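PDB 3JZD: iron-containing alcohol dehydrogenase from Ralstonia eutropha, which probably reduces maleylacetate to 3-oxoadipate with NADH or NADPH, working as a homodimer that binds the nicotinamide cofactor. Local coordinates for residues A[125-133]-A[144-155]; A[321-329]-A[341-349]. All coordinates share one frame; numbering follows the deposited sequence. Where two conformers were deposited one is given.

Contact 1: residues A[125-133]-A[144-155]; sequences GSEVTPVYG and RDPRVLPRTVIY. With NAD (nicotinamide-adenine-dinucleotide), chain E.
Glu127 and Tyr155 meet across the contact, and the glutamate can be followed outward. Its CB packs on Val153 CG2. Glu127 CG lies 4.0 Å from Val153 CG1, and the bend about CB-CG (chi2 -88°) turns the carboxylate to the tyrosine. There Glu127 OE2 accepts from Tyr155 OH at 2.6 Å through its anti lone pair, near the plane of the ring and at its edge, the carboxylate tilted 67° to that plane. Val153 CG1 lies over one face of the same ring, offset toward the rim. Further along, Val131 and Arg144 form an antiparallel non-hydrogen-bonded pair at the root of the hairpin of strands 131-136 and 139-144. Just beyond it, Asp145 N donates to Pro130 O at 2.8 Å (163° at the hydrogen), in the carbonyl plane. Val131 CG2 sits over one face of the Arg144 guanidinium, 3.4 Å from NH1. Thr129 OG1 donates to NAD O7N at 2.7 Å and accepts from Val131 N in an ST turn, while NAD N7N donates to Val131 O at 2.9 Å. Both polar ends of the carboxamide are thus gripped, by Thr129 and by Val131 at the start of strand 131-136, which probably fixes the amide's rotation.

Contact 2: residues A[321-329]-A[341-349]; sequences LDRAADIAL and REPIRALLQ. With CA (calcium ion), chain F.
Ile344 CG2 reaches Ala328 CB at 3.7 Å where helices 321-328 and 341-349 pack together in the all-helical C-terminal part of the iron-containing alcohol dehydrogenase fold; their axes approach to 9.1 Å with N-to-C directions 132° apart. Next in sequence, Arg345 carries the polar part. Its chain, bent at chi2 (65°), passes CD over Ala325 CB and lays the guanidinium face under Leu321 CB, which sits 3.4 Å above the centre of that plane. At the edge, Arg345 NE donates to Asp322 OD1 at 2.9 Å in a salt bridge (165° at the hydrogen), meeting the oxygen on its anti side but tilted out of the carboxylate plane; NH2 adds a weak bond. Leu348 CD1 then fits between Ala324 and Ala325, 3.8 Å from Ala325 CB. Gln349 OE1 accepts from Arg345 NH1 at 2.8 Å, so the guanidinium is held from both helices. On the outer side of helix 321-328, Asp326 chelates a calcium ion through OD1 and OD2, and Asp322 O accepts a hydrogen bond at 2.9 Å from the oxygen of a water that also binds the metal.

How the contacts relate
Contact 1 closes before contact 2 opens along the chain, and they lie on opposite sides of its centre, their own centres 32 Å apart and their nearest atoms about 17 Å apart, without touching. Contact 1 belongs to the nucleotide-binding half: strand 152-155 lies in the six-stranded parallel sheet, beside strands 8-19 and 116-120. Contact 2 belongs to the helical half, where helices 241-253 and 257-272 pack against it. They share no helix, strand or sheet. Helix 217-236, touched by Val128, Thr129 and Tyr155, brings the helical half to contact 1. Contact 1 supplies part of the NAD pocket, whereas contact 2 joins two late helices beside a calcium ion remote from it.

Contact 1: residues A[125-133]-A[144-155]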
loop_
_atom_site.group_PDB
_atom_site.type_symbol
_atom_site.label_atom_id
_atom_site.label_comp_id
_atom_site.label_asym_id
_atom_site.label_seq_id
_atom_site.Cartn_x
_atom_site.Cartn_y
_atom_site.Cartn_z
ATOM N N GLY A 125 8.472 -9.840 -10.113
ATOM C CA GLY A 125 8.260 -8.699 -9.172
ATOM C C GLY A 125 9.348 -7.630 -9.050
ATOM O O GLY A 125 9.236 -6.660 -8.260
ATOM N N SER A 126 10.391 -7.799 -9.854
ATOM C CA SER A 126 11.507 -6.878 -9.891
ATOM C C SER A 126 11.083 -5.423 -10.203
ATOM O O SER A 126 11.745 -4.472 -9.790
ATOM C CB SER A 126 12.538 -7.353 -10.922
ATOM O OG SER A 126 13.613 -6.442 -10.942
ATOM N N GLU A 127 10.003 -5.276 -10.958
ATOM C CA GLU A 127 9.527 -3.950 -11.373
ATOM C C GLU A 127 9.165 -3.013 -10.225
ATOM O O GLU A 127 8.916 -1.840 -10.429
ATOM C CB GLU A 127 8.318 -4.104 -12.262
ATOM C CG GLU A 127 7.159 -4.869 -11.619
ATOM C CD GLU A 127 7.201 -6.379 -11.785
ATOM O OE1 GLU A 127 8.269 -6.943 -12.110
ATOM O OE2 GLU A 127 6.145 -7.006 -11.552
ATOM N N VAL A 128 9.024 -3.557 -9.030
ATOM C CA VAL A 128 8.665 -2.753 -7.866
ATOM C C VAL A 128 9.691 -2.838 -6.717
ATOM O O VAL A 128 9.355 -2.564 -5.562
ATOM C CB VAL A 128 7.229 -3.044 -7.393
ATOM C CG1 VAL A 128 6.214 -2.403 -8.337
ATOM C CG2 VAL A 128 6.986 -4.518 -7.229
ATOM N N THR A 129 10.947 -3.153 -7.029
ATOM C CA THR A 129 11.996 -3.152 -6.006
ATOM C C THR A 129 13.101 -2.232 -6.442
ATOM O O THR A 129 13.338 -2.082 -7.642
ATOM C CB THR A 129 12.644 -4.568 -5.783
ATOM O OG1 THR A 129 13.688 -4.765 -6.747
ATOM C CG2 THR A 129 11.558 -5.714 -5.872
ATOM N N PRO A 130 13.797 -1.601 -5.478
ATOM C CA PRO A 130 14.959 -0.758 -5.757
ATOM C C PRO A 130 16.281 -1.549 -5.848
ATOM O O PRO A 130 17.388 -0.938 -5.807
ATOM C CB PRO A 130 15.019 0.158 -4.526
ATOM C CG PRO A 130 14.445 -0.665 -3.410
ATOM C CD PRO A 130 13.480 -1.660 -4.037
ATOM N N VAL A 131 16.181 -2.871 -5.959
ATOM C CA VAL A 131 17.355 -3.752 -6.018
ATOM C C VAL A 131 17.743 -4.092 -7.436
ATOM O O VAL A 131 16.895 -4.475 -8.266
ATOM C CB VAL A 131 17.139 -5.045 -5.202
ATOM C CG1 VAL A 131 18.309 -6.009 -5.408
ATOM C CG2 VAL A 131 17.022 -4.696 -3.689
ATOM N N TYR A 132 19.019 -3.878 -7.745
ATOM C CA TYR A 132 19.551 -4.212 -9.059
ATOM C C TYR A 132 20.587 -5.315 -8.899
ATOM O O TYR A 132 21.098 -5.562 -7.798
ATOM C CB TYR A 132 20.201 -3.003 -9.737
ATOM C CG TYR A 132 21.347 -2.421 -8.955
ATOM C CD1 TYR A 132 22.656 -2.888 -9.136
ATOM C CD2 TYR A 132 21.131 -1.429 -8.022
ATOM C CE1 TYR A 132 23.692 -2.373 -8.397
ATOM C CE2 TYR A 132 22.167 -0.902 -7.288
ATOM C CZ TYR A 132 23.437 -1.378 -7.477
ATOM O OH TYR A 132 24.451 -0.841 -6.740
ATOM N N GLY A 133 20.906 -5.955 -10.017
ATOM C CA GLY A 133 21.885 -7.032 -10.058
ATOM C C GLY A 133 22.752 -6.935 -11.297
ATOM O O GLY A 133 22.275 -6.579 -12.362
ATOM N N ARG A 144 21.179 -1.688 -3.928
ATOM C CA ARG A 144 19.917 -1.006 -3.789
ATOM C C ARG A 144 20.156 0.437 -4.140
ATOM O O ARG A 144 21.150 1.016 -3.720
ATOM C CB ARG A 144 19.455 -1.117 -2.349
ATOM C CG ARG A 144 17.967 -0.934 -2.146
ATOM C CD ARG A 144 17.559 -1.143 -0.658
ATOM N NE ARG A 144 16.178 -1.631 -0.545
ATOM C CZ ARG A 144 15.825 -2.924 -0.445
ATOM N NH1 ARG A 144 16.740 -3.892 -0.402
ATOM N NH2 ARG A 144 14.543 -3.255 -0.366
ATOM N N ASP A 145 19.265 1.018 -4.929
ATOM C CA ASP A 145 19.371 2.404 -5.315
ATOM C C ASP A 145 17.982 2.822 -5.841
ATOM O O ASP A 145 17.477 2.235 -6.797
ATOM C CB ASP A 145 20.483 2.583 -6.373
ATOM C CG ASP A 145 20.775 4.045 -6.692
ATOM O OD1 ASP A 145 19.830 4.854 -6.691
ATOM O OD2 ASP A 145 21.943 4.386 -6.976
ATOM N N PRO A 146 17.359 3.830 -5.205
ATOM C CA PRO A 146 16.028 4.362 -5.583
ATOM C C PRO A 146 15.946 4.690 -7.059
ATOM O O PRO A 146 14.912 4.545 -7.678
ATOM C CB PRO A 146 15.920 5.661 -4.775
ATOM C CG PRO A 146 16.835 5.478 -3.634
ATOM C CD PRO A 146 17.974 4.616 -4.119
ATOM N N ARG A 147 17.072 5.109 -7.582
ATOM C CA ARG A 147 17.285 5.428 -8.983
ATOM C C ARG A 147 16.873 4.324 -9.955
ATOM O O ARG A 147 16.462 4.619 -11.075
ATOM C CB ARG A 147 18.787 5.637 -9.083
ATOM C CG ARG A 147 19.352 6.545 -10.121
ATOM C CD ARG A 147 20.816 6.807 -9.721
ATOM N NE ARG A 147 21.349 7.968 -10.394
ATOM C CZ ARG A 147 21.883 7.958 -11.610
ATOM N NH1 ARG A 147 21.940 6.826 -12.304
ATOM N NH2 ARG A 147 22.352 9.088 -12.143
ATOM N N VAL A 148 16.964 3.056 -9.535
ATOM C CA VAL A 148 16.629 1.912 -10.397
ATOM C C VAL A 148 15.170 1.481 -10.333
ATOM O O VAL A 148 14.741 0.690 -11.143
ATOM C CB VAL A 148 17.566 0.693 -10.148
ATOM C CG1 VAL A 148 19.027 1.177 -10.164
ATOM C CG2 VAL A 148 17.244 -0.035 -8.825
ATOM N N LEU A 149 14.433 1.965 -9.335
ATOM C CA LEU A 149 13.017 1.703 -9.202
ATOM C C LEU A 149 12.253 2.292 -10.427
ATOM O O LEU A 149 12.316 3.490 -10.692
ATOM C CB LEU A 149 12.507 2.305 -7.880
ATOM C CG LEU A 149 11.106 1.915 -7.413
ATOM C CD1 LEU A 149 11.025 0.408 -7.096
ATOM C CD2 LEU A 149 10.681 2.774 -6.210
ATOM N N PRO A 150 11.577 1.441 -11.216
ATOM C CA PRO A 150 10.787 1.961 -12.332
ATOM C C PRO A 150 9.767 3.014 -11.928
ATOM O O PRO A 150 9.139 2.896 -10.878
ATOM C CB PRO A 150 10.090 0.704 -12.864
ATOM C CG PRO A 150 11.106 -0.396 -12.608
ATOM C CD PRO A 150 11.618 -0.030 -11.224
ATOM N N ARG A 151 9.639 4.069 -12.714
ATOM C CA ARG A 151 8.691 5.139 -12.386
ATOM C C ARG A 151 7.266 4.673 -12.604
ATOM O O ARG A 151 6.369 5.096 -11.889
ATOM C CB ARG A 151 8.886 6.332 -13.302
ATOM C CG ARG A 151 10.252 6.948 -13.286
ATOM C CD ARG A 151 10.639 7.601 -11.967
ATOM N NE ARG A 151 12.082 7.746 -12.035
ATOM C CZ ARG A 151 12.742 8.751 -12.627
ATOM N NH1 ARG A 151 12.102 9.787 -13.162
ATOM N NH2 ARG A 151 14.071 8.727 -12.675
ATOM N N THR A 152 7.062 3.852 -13.644
ATOM C CA THR A 152 5.761 3.364 -14.010
ATOM C C THR A 152 5.842 1.927 -14.427
ATOM O O THR A 152 6.785 1.516 -15.096
ATOM C CB THR A 152 5.185 4.227 -15.145
ATOM O OG1 THR A 152 5.165 5.592 -14.699
ATOM C CG2 THR A 152 3.747 3.766 -15.600
ATOM N N VAL A 153 4.849 1.164 -14.001
ATOM C CA VAL A 153 4.718 -0.238 -14.335
ATOM C C VAL A 153 3.365 -0.347 -15.046
ATOM O O VAL A 153 2.388 0.256 -14.621
ATOM C CB VAL A 153 4.692 -1.074 -13.093
ATOM C CG1 VAL A 153 4.532 -2.540 -13.435
ATOM C CG2 VAL A 153 5.967 -0.811 -12.220
ATOM N N ILE A 154 3.349 -1.057 -16.168
ATOM C CA ILE A 154 2.174 -1.288 -16.937
ATOM C C ILE A 154 1.967 -2.777 -16.914
ATOM O O ILE A 154 2.783 -3.533 -17.485
ATOM C CB ILE A 154 2.356 -0.825 -18.402
ATOM C CG1 ILE A 154 2.587 0.679 -18.437
ATOM C CG2 ILE A 154 1.163 -1.280 -19.265
ATOM C CD1 ILE A 154 2.864 1.238 -19.857
ATOM N N TYR A 155 0.919 -3.215 -16.218
ATOM C CA TYR A 155 0.629 -4.641 -16.123
ATOM C C TYR A 155 -0.460 -4.979 -17.097
ATOM O O TYR A 155 -1.593 -4.535 -16.902
ATOM C CB TYR A 155 0.138 -5.043 -14.730
ATOM C CG TYR A 155 1.198 -5.139 -13.695
ATOM C CD1 TYR A 155 2.174 -6.121 -13.785
ATOM C CD2 TYR A 155 1.185 -4.295 -12.577
ATOM C CE1 TYR A 155 3.141 -6.255 -12.818
ATOM C CE2 TYR A 155 2.142 -4.392 -11.609
ATOM C CZ TYR A 155 3.125 -5.407 -11.739
ATOM O OH TYR A 155 4.095 -5.537 -10.801
HETATM P PA NAD E . 13.572 -14.069 -17.263
HETATM O O1A NAD E . 13.400 -12.580 -17.320
HETATM O O2A NAD E . 15.000 -14.371 -17.108
HETATM O O5B NAD E . 12.773 -14.779 -18.465
HETATM C C5B NAD E . 13.058 -16.127 -18.831
HETATM C C4B NAD E . 12.661 -16.341 -20.281
HETATM O O4B NAD E . 11.261 -16.257 -20.459
HETATM C C3B NAD E . 13.251 -15.258 -21.176
HETATM O O3B NAD E . 13.730 -15.803 -22.373
HETATM C C2B NAD E . 12.079 -14.373 -21.526
HETATM O O2B NAD E . 12.250 -13.724 -22.764
HETATM C C1B NAD E . 10.939 -15.386 -21.522
HETATM N N9A NAD E . 9.644 -14.769 -21.239
HETATM C C8A NAD E . 9.405 -13.920 -20.189
HETATM N N7A NAD E . 8.106 -13.579 -20.223
HETATM C C5A NAD E . 7.507 -14.170 -21.266
HETATM C C6A NAD E . 6.201 -14.113 -21.774
HETATM N N6A NAD E . 5.177 -13.676 -21.067
HETATM N N1A NAD E . 5.915 -14.813 -22.921
HETATM C C2A NAD E . 6.886 -15.550 -23.556
HETATM N N3A NAD E . 8.171 -15.616 -23.050
HETATM C C4A NAD E . 8.486 -14.914 -21.927
HETATM O O3 NAD E . 12.823 -14.797 -16.034
HETATM P PN NAD E . 12.347 -14.126 -14.650
HETATM O O1N NAD E . 12.170 -15.338 -13.736
HETATM O O2N NAD E . 11.264 -13.155 -14.905
HETATM O O5D NAD E . 13.534 -13.246 -14.136
HETATM C C5D NAD E . 14.522 -13.797 -13.317
HETATM C C4D NAD E . 15.672 -12.810 -13.292
HETATM O O4D NAD E . 15.202 -11.643 -12.665
HETATM C C3D NAD E . 16.835 -13.304 -12.453
HETATM O O3D NAD E . 17.994 -12.673 -12.907
HETATM C C2D NAD E . 16.476 -12.819 -11.085
HETATM O O2D NAD E . 17.589 -12.779 -10.227
HETATM C C1D NAD E . 15.899 -11.449 -11.447
HETATM N N1N NAD E . 15.034 -10.924 -10.378
HETATM C C2N NAD E . 15.427 -9.774 -9.743
HETATM C C3N NAD E . 14.647 -9.232 -8.731
HETATM C C7N NAD E . 15.029 -7.916 -8.093
HETATM O O7N NAD E . 14.206 -7.353 -7.117
HETATM N N7N NAD E . 16.105 -7.243 -8.456
HETATM C C4N NAD E . 13.452 -9.876 -8.373
HETATM C C5N NAD E . 13.057 -11.036 -9.030
HETATM C C6N NAD E . 13.854 -11.543 -10.059
HETATM O O HOH W 1 7.924 0.679 -9.657
HETATM O O HOH W 2 23.961 0.757 -4.691
#

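Contact 2: residues A[321-329]-A[341-349]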
loop_
_atom_site.group_PDB
_atom_site.type_symbol
_atom_site.label_atom_id
_atom_site.label_comp_id
_atom_site.label_asym_id
_atom_site.label_seq_id
_atom_site.Cartn_x
_atom_site.Cartn_y
_atom_site.Cartn_z
ATOM N N LEU A 321 26.297 -30.763 -3.630
ATOM C CA LEU A 321 25.497 -30.397 -2.488
ATOM C C LEU A 321 26.371 -30.076 -1.295
ATOM O O LEU A 321 26.093 -29.107 -0.592
ATOM C CB LEU A 321 24.461 -31.489 -2.168
ATOM C CG LEU A 321 23.365 -31.762 -3.238
ATOM C CD1 LEU A 321 22.549 -33.040 -2.839
ATOM C CD2 LEU A 321 22.424 -30.560 -3.498
ATOM N N ASP A 322 27.451 -30.840 -1.081
ATOM C CA ASP A 322 28.351 -30.532 0.006
ATOM C C ASP A 322 28.888 -29.103 -0.160
ATOM O O ASP A 322 28.922 -28.350 0.822
ATOM C CB ASP A 322 29.541 -31.478 0.073
ATOM C CG ASP A 322 29.163 -32.931 0.406
ATOM O OD1 ASP A 322 28.141 -33.203 1.095
ATOM O OD2 ASP A 322 29.945 -33.809 -0.036
ATOM N N ARG A 323 29.320 -28.732 -1.372
ATOM C CA ARG A 323 29.841 -27.394 -1.610
ATOM C C ARG A 323 28.741 -26.345 -1.424
ATOM O O ARG A 323 28.966 -25.286 -0.851
ATOM C CB ARG A 323 30.425 -27.265 -3.008
ATOM C CG ARG A 323 30.952 -25.859 -3.336
ATOM C CD ARG A 323 31.442 -25.717 -4.781
ATOM N NE ARG A 323 32.532 -26.634 -5.075
ATOM C CZ ARG A 323 33.837 -26.381 -4.923
ATOM N NH1 ARG A 323 34.275 -25.201 -4.519
ATOM N NH2 ARG A 323 34.722 -27.330 -5.189
ATOM N N ALA A 324 27.557 -26.656 -1.902
ATOM C CA ALA A 324 26.422 -25.767 -1.747
ATOM C C ALA A 324 26.145 -25.481 -0.267
ATOM O O ALA A 324 25.784 -24.353 0.083
ATOM C CB ALA A 324 25.169 -26.371 -2.435
ATOM N N ALA A 325 26.251 -26.495 0.589
ATOM C CA ALA A 325 26.018 -26.272 2.008
ATOM C C ALA A 325 27.137 -25.344 2.579
ATOM O O ALA A 325 26.859 -24.459 3.398
ATOM C CB ALA A 325 25.942 -27.562 2.780
ATOM N N ASP A 326 28.373 -25.523 2.149
ATOM C CA ASP A 326 29.458 -24.624 2.617
ATOM C C ASP A 326 29.195 -23.177 2.229
ATOM O O ASP A 326 29.298 -22.299 3.082
ATOM C CB ASP A 326 30.816 -25.033 2.106
ATOM C CG ASP A 326 31.285 -26.381 2.666
ATOM O OD1 ASP A 326 31.080 -26.686 3.867
ATOM O OD2 ASP A 326 31.870 -27.148 1.888
ATOM N N ILE A 327 28.849 -22.939 0.968
ATOM C CA ILE A 327 28.570 -21.602 0.459
ATOM C C ILE A 327 27.365 -21.017 1.217
ATOM O O ILE A 327 27.392 -19.843 1.556
ATOM C CB ILE A 327 28.245 -21.596 -1.041
ATOM C CG1 ILE A 327 29.409 -22.133 -1.888
ATOM C CG2 ILE A 327 27.906 -20.192 -1.528
ATOM C CD1 ILE A 327 29.012 -22.524 -3.366
ATOM N N ALA A 328 26.348 -21.827 1.524
ATOM C CA ALA A 328 25.161 -21.350 2.275
ATOM C C ALA A 328 25.545 -20.829 3.641
ATOM O O ALA A 328 24.843 -20.011 4.192
ATOM C CB ALA A 328 24.051 -22.488 2.467
ATOM N N LEU A 329 26.651 -21.318 4.186
ATOM C CA LEU A 329 27.097 -20.928 5.519
ATOM C C LEU A 329 28.150 -19.827 5.503
ATOM O O LEU A 329 28.534 -19.345 6.530
ATOM C CB LEU A 329 27.680 -22.156 6.216
ATOM C CG LEU A 329 26.785 -23.241 6.821
ATOM C CD1 LEU A 329 25.529 -23.549 6.032
ATOM C CD2 LEU A 329 27.658 -24.503 7.003
ATOM N N ARG A 341 25.256 -25.940 9.454
ATOM C CA ARG A 341 25.653 -26.879 8.377
ATOM C C ARG A 341 24.785 -28.116 8.199
ATOM O O ARG A 341 24.239 -28.366 7.149
ATOM C CB ARG A 341 27.091 -27.409 8.568
ATOM C CG ARG A 341 27.600 -28.171 7.309
ATOM C CD ARG A 341 28.809 -29.083 7.539
ATOM N NE ARG A 341 28.511 -30.193 8.450
ATOM C CZ ARG A 341 27.793 -31.269 8.132
ATOM N NH1 ARG A 341 27.256 -31.406 6.922
ATOM N NH2 ARG A 341 27.584 -32.205 9.051
ATOM N N GLU A 342 24.665 -28.913 9.240
ATOM C CA GLU A 342 23.941 -30.155 9.105
ATOM C C GLU A 342 22.497 -29.995 8.651
ATOM O O GLU A 342 22.106 -30.600 7.683
ATOM C CB GLU A 342 24.046 -31.014 10.378
ATOM C CG GLU A 342 23.406 -32.412 10.200
ATOM C CD GLU A 342 23.273 -33.239 11.498
ATOM O OE1 GLU A 342 24.318 -33.555 12.128
ATOM O OE2 GLU A 342 22.116 -33.612 11.840
ATOM N N PRO A 343 21.689 -29.213 9.366
ATOM C CA PRO A 343 20.334 -29.058 8.876
ATOM C C PRO A 343 20.265 -28.355 7.493
ATOM O O PRO A 343 19.362 -28.622 6.748
ATOM C CB PRO A 343 19.642 -28.254 9.975
ATOM C CG PRO A 343 20.771 -27.494 10.683
ATOM C CD PRO A 343 21.925 -28.477 10.620
ATOM N N ILE A 344 21.212 -27.490 7.154
ATOM C CA ILE A 344 21.228 -26.899 5.791
ATOM C C ILE A 344 21.562 -27.967 4.757
ATOM O O ILE A 344 20.938 -28.022 3.687
ATOM C CB ILE A 344 22.198 -25.695 5.636
ATOM C CG1 ILE A 344 21.573 -24.452 6.279
ATOM C CG2 ILE A 344 22.541 -25.422 4.133
ATOM C CD1 ILE A 344 20.329 -23.906 5.591
ATOM N N ARG A 345 22.515 -28.833 5.095
ATOM C CA ARG A 345 22.887 -29.910 4.196
ATOM C C ARG A 345 21.710 -30.886 3.990
ATOM O O ARG A 345 21.532 -31.413 2.902
ATOM C CB ARG A 345 24.110 -30.661 4.718
ATOM C CG ARG A 345 24.493 -31.817 3.793
ATOM C CD ARG A 345 24.939 -31.279 2.447
ATOM N NE ARG A 345 25.393 -32.339 1.571
ATOM C CZ ARG A 345 24.577 -33.126 0.877
ATOM N NH1 ARG A 345 23.246 -33.005 0.991
ATOM N NH2 ARG A 345 25.080 -34.061 0.089
ATOM N N ALA A 346 20.920 -31.127 5.033
ATOM C CA ALA A 346 19.734 -32.007 4.945
ATOM C C ALA A 346 18.600 -31.323 4.125
ATOM O O ALA A 346 17.859 -31.995 3.396
ATOM C CB ALA A 346 19.220 -32.377 6.382
ATOM N N LEU A 347 18.484 -29.991 4.252
ATOM C CA LEU A 347 17.512 -29.225 3.465
ATOM C C LEU A 347 17.865 -29.439 2.015
ATOM O O LEU A 347 17.023 -29.771 1.214
ATOM C CB LEU A 347 17.594 -27.721 3.783
ATOM C CG LEU A 347 16.736 -26.690 3.016
ATOM C CD1 LEU A 347 16.761 -25.318 3.734
ATOM C CD2 LEU A 347 17.177 -26.560 1.482
ATOM N N LEU A 348 19.130 -29.253 1.692
ATOM C CA LEU A 348 19.610 -29.398 0.320
ATOM C C LEU A 348 19.408 -30.796 -0.265
ATOM O O LEU A 348 19.111 -30.938 -1.457
ATOM C CB LEU A 348 21.091 -29.020 0.277
ATOM C CG LEU A 348 21.389 -27.527 0.341
ATOM C CD1 LEU A 348 22.847 -27.275 0.595
ATOM C CD2 LEU A 348 20.952 -26.883 -0.954
ATOM N N GLN A 349 19.573 -31.832 0.563
ATOM C CA GLN A 349 19.431 -33.198 0.096
ATOM C C GLN A 349 17.947 -33.444 -0.263
ATOM O O GLN A 349 17.634 -34.056 -1.289
ATOM C CB GLN A 349 19.856 -34.192 1.168
ATOM C CG GLN A 349 19.873 -35.636 0.688
ATOM C CD GLN A 349 20.958 -35.859 -0.348
ATOM O OE1 GLN A 349 22.026 -35.245 -0.273
ATOM N NE2 GLN A 349 20.704 -36.722 -1.300
HETATM CA CA CA F . 32.338 -28.784 3.618
HETATM O O HOH W 3 30.290 -29.745 2.932
HETATM O O HOH W 4 32.613 -29.720 1.443
#